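Local coordinates for DUF4442 domain-containing protein (Pseudomonas aeruginosa, PDB 1SH8), which is of unknown function but is a probable thioesterase of the PaaI-like, hot-dog fold type, at the interface of chains A and B. Numbering follows the deposited sequence. Chains: chain A/B, hypothetical protein PA5026.

Contact 1: the interface of chains A and B. Residues chain A 54-55, 58, 87, 89; chain B 20, 58-59, 62.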
# COMPACT_ATOMS: atom_id res chain seq x y z
N ALA A 54 -2.56 -4.31 -6.70
CA ALA A 54 -3.02 -3.49 -5.58
C ALA A 54 -1.93 -2.62 -4.95
O ALA A 54 -2.20 -1.49 -4.55
CB ALA A 54 -3.65 -4.38 -4.51
N GLY A 55 -0.72 -3.16 -4.85
CA GLY A 55 0.40 -2.43 -4.26
C GLY A 55 0.79 -1.20 -5.07
O GLY A 55 1.24 -0.19 -4.52
N PHE A 58 -1.87 1.37 -4.40
CA PHE A 58 -1.63 1.97 -3.09
C PHE A 58 -0.54 3.03 -3.17
O PHE A 58 -0.67 4.12 -2.62
CB PHE A 58 -1.21 0.92 -2.06
CG PHE A 58 -0.92 1.49 -0.70
CD1 PHE A 58 -1.93 1.62 0.25
CD2 PHE A 58 0.36 1.95 -0.39
CE1 PHE A 58 -1.65 2.20 1.51
CE2 PHE A 58 0.64 2.53 0.85
CZ PHE A 58 -0.37 2.65 1.80
N LEU A 87 -7.87 2.17 1.35
CA LEU A 87 -7.90 2.15 -0.12
C LEU A 87 -9.05 1.25 -0.55
O LEU A 87 -9.08 0.07 -0.20
CB LEU A 87 -6.58 1.60 -0.67
CG LEU A 87 -6.45 1.52 -2.20
CD1 LEU A 87 -6.59 2.91 -2.81
CD2 LEU A 87 -5.10 0.91 -2.57
N PHE A 89 -11.16 -0.50 -3.59
CA PHE A 89 -11.04 -0.91 -4.98
C PHE A 89 -12.42 -0.95 -5.63
O PHE A 89 -13.31 -1.66 -5.17
CB PHE A 89 -10.36 -2.28 -5.03
CG PHE A 89 -9.02 -2.31 -4.34
CD1 PHE A 89 -7.88 -1.78 -4.96
CD2 PHE A 89 -8.90 -2.82 -3.05
CE1 PHE A 89 -6.65 -1.77 -4.30
CE2 PHE A 89 -7.66 -2.81 -2.38
CZ PHE A 89 -6.54 -2.29 -3.01
N PHE B 20 6.07 -6.48 -9.70
CA PHE B 20 6.08 -5.44 -8.66
C PHE B 20 6.50 -6.05 -7.33
O PHE B 20 7.29 -5.47 -6.58
CB PHE B 20 4.68 -4.83 -8.55
CG PHE B 20 4.57 -3.70 -7.57
CD1 PHE B 20 4.54 -2.37 -8.01
CD2 PHE B 20 4.44 -3.95 -6.20
CE1 PHE B 20 4.37 -1.32 -7.10
CE2 PHE B 20 4.28 -2.91 -5.29
CZ PHE B 20 4.24 -1.58 -5.74
N PHE B 58 2.36 -2.13 2.80
CA PHE B 58 1.06 -2.47 2.23
C PHE B 58 1.15 -3.78 1.46
O PHE B 58 0.29 -4.65 1.59
CB PHE B 58 0.56 -1.39 1.28
CG PHE B 58 -0.69 -1.77 0.55
CD1 PHE B 58 -1.95 -1.52 1.10
CD2 PHE B 58 -0.61 -2.44 -0.67
CE1 PHE B 58 -3.12 -1.94 0.44
CE2 PHE B 58 -1.77 -2.86 -1.34
CZ PHE B 58 -3.02 -2.61 -0.78
N THR B 59 2.18 -3.90 0.63
CA THR B 59 2.38 -5.09 -0.18
C THR B 59 2.51 -6.33 0.71
O THR B 59 1.94 -7.38 0.41
CB THR B 59 3.62 -4.92 -1.09
OG1 THR B 59 3.39 -3.82 -1.97
CG2 THR B 59 3.87 -6.18 -1.92
N GLU B 62 -0.94 -7.13 1.94
CA GLU B 62 -1.86 -7.53 0.87
C GLU B 62 -1.68 -8.96 0.37
O GLU B 62 -2.66 -9.68 0.17
CB GLU B 62 -1.70 -6.55 -0.31
CG GLU B 62 -2.73 -6.66 -1.44
CD GLU B 62 -2.49 -7.81 -2.40
OE1 GLU B 62 -1.34 -8.30 -2.53
OE2 GLU B 62 -3.47 -8.22 -3.06
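Helix 54-62 of chain A and helix 54-72 of chain B, the central helices of the hot-dog fold, meet across the two-fold of the deposited pair, probably the dimer usual for this fold, and A:Phe58 stacks on B:Phe58. The phenyl planes lie 13° apart and the centroids 4.5 Å, an offset stack whose overlap runs along the ring edges joining CG to CD1. Each ring has the other's CB over its face, 3.7 Å from B:Phe58 CB to the A:Phe58 centroid. In both residues CG is anti to the backbone N (chi1 179° in A:Phe58), bringing each ring to its twin, and chi2 near 90° turns its face there. A flat, apolar side chain suits packing against its own copy.

The far end of B:Phe58 runs over the first turn of the chain A helix. Its CE2 lies 3.5 Å from A:Ala54 O, and A:Ala54 CB sits at the ring edge, in plane. Small residues let the partner approach the backbone: A:Gly55 CA is 3.7 Å from B:Phe58 CE2. From the opposite direction, on strand 78-89, A:Phe89 CZ is 4.2 Å from B:Phe58 CZ. One turn along the chain B helix, the aliphatic part of B:Glu62 covers the same alanine, CG 3.9 Å from A:Ala54 CB. Marginally, the B:Phe20 ring lies against the peptide carbonyl of side-chain-free A:Gly55, its CZ 3.5 Å from A:Gly55 O.

Contact 2: the interface of chains A and B. Residues chain A 79-81; chain B 48-49.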
# COMPACT_ATOMS: atom_id res chain seq x y z
N TYR A 79 9.18 16.93 7.82
CA TYR A 79 9.15 15.69 7.06
C TYR A 79 7.74 15.14 7.27
O TYR A 79 7.11 15.39 8.30
CB TYR A 79 10.20 14.69 7.54
CG TYR A 79 9.99 14.15 8.93
CD1 TYR A 79 9.28 12.96 9.15
CD2 TYR A 79 10.53 14.80 10.04
CE1 TYR A 79 9.12 12.44 10.43
CE2 TYR A 79 10.38 14.30 11.32
CZ TYR A 79 9.68 13.12 11.51
OH TYR A 79 9.54 12.62 12.79
N PRO A 80 7.21 14.44 6.26
CA PRO A 80 5.87 13.88 6.38
C PRO A 80 5.89 12.39 6.71
O PRO A 80 6.87 11.70 6.44
CB PRO A 80 5.28 14.13 5.01
CG PRO A 80 6.47 13.82 4.11
CD PRO A 80 7.65 14.44 4.85
N ILE A 81 4.82 11.91 7.33
CA ILE A 81 4.67 10.49 7.61
C ILE A 81 3.20 10.18 7.42
O ILE A 81 2.34 11.04 7.66
CB ILE A 81 5.06 10.09 9.05
CG1 ILE A 81 4.26 10.90 10.06
CG2 ILE A 81 6.55 10.24 9.26
CD1 ILE A 81 4.44 10.42 11.48
N HIS B 48 11.96 7.83 2.87
CA HIS B 48 12.71 9.07 3.01
C HIS B 48 13.26 9.33 4.41
O HIS B 48 14.06 10.26 4.60
CB HIS B 48 11.80 10.24 2.62
CG HIS B 48 10.55 10.31 3.45
ND1 HIS B 48 9.67 9.24 3.55
CD2 HIS B 48 10.04 11.29 4.22
CE1 HIS B 48 8.68 9.57 4.36
NE2 HIS B 48 8.87 10.81 4.78
N ILE B 49 12.86 8.53 5.39
CA ILE B 49 13.31 8.74 6.76
C ILE B 49 13.88 7.52 7.50
O ILE B 49 13.71 7.38 8.71
CB ILE B 49 12.19 9.36 7.62
CG1 ILE B 49 10.91 8.53 7.50
CG2 ILE B 49 11.92 10.79 7.17
CD1 ILE B 49 9.75 9.07 8.30
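The imidazole ring of B:His48 has CG1 of its neighbour B:Ile49 over the centre of one face, 4.0 Å above the plane, while its edge points in plane at the backbone carbonyl group of A:Pro80. The A:Tyr79 ring has B:Ile49 off one face, beyond the CD1/CE1 rim rather than over the centre, the side chains crossing at about a right angle. A chain B loop thus clasps the start of strand 78-89 of chain A. B:His48 NE2 donates a hydrogen bond of 2.8 Å to A:Pro80 O. The bond is fairly straight, 160° at the hydrogen, and the acceptor lies almost exactly in the imidazole plane, as the N-H direction requires; seen from the carbonyl, the donor is tilted 18° from its plane. Histidine suits the place because a ring nitrogen can carry the proton for a main-chain oxygen while the flat face packs on aliphatic carbon. The proline ring adds an apolar flank, with A:Pro80 CD 4.0 Å from B:His48 CD2.

B:Ile49 supplies the greasy half. Its CG1 stands between the backbone N and the carbonyl carbon (chi1 52°), and with chi2 extended CD1 is carried across to the strand. CD1 touches both A:Ile81 and the A:Tyr79 ring, and CG2 adds a second contact to that ring, 3.9 Å from A:Tyr79 CD1. The two isoleucines also cross at about a right angle, B:Ile49 CD1 3.5 Å from the branch methyl A:Ile81 CG2.

About 20 Å separates the C-alpha centres of contact 1 and contact 2. Strand 78-89 of chain A links them: its start lies in contact 2, and its end, through A:Leu87 and A:Phe89, flanks contact 1. On chain B, the loop bearing contact 2 closely precedes helix 54-72, which serves contact 1. Two-fold symmetry supplies a twin of each patch with the chains exchanged, so helix packing at the core is probably steadied by loop-to-strand clasps farther out. Dimers are usual for hot-dog thioesterases, whose active sites commonly lie at such interfaces; the structure alone does not show catalysis here.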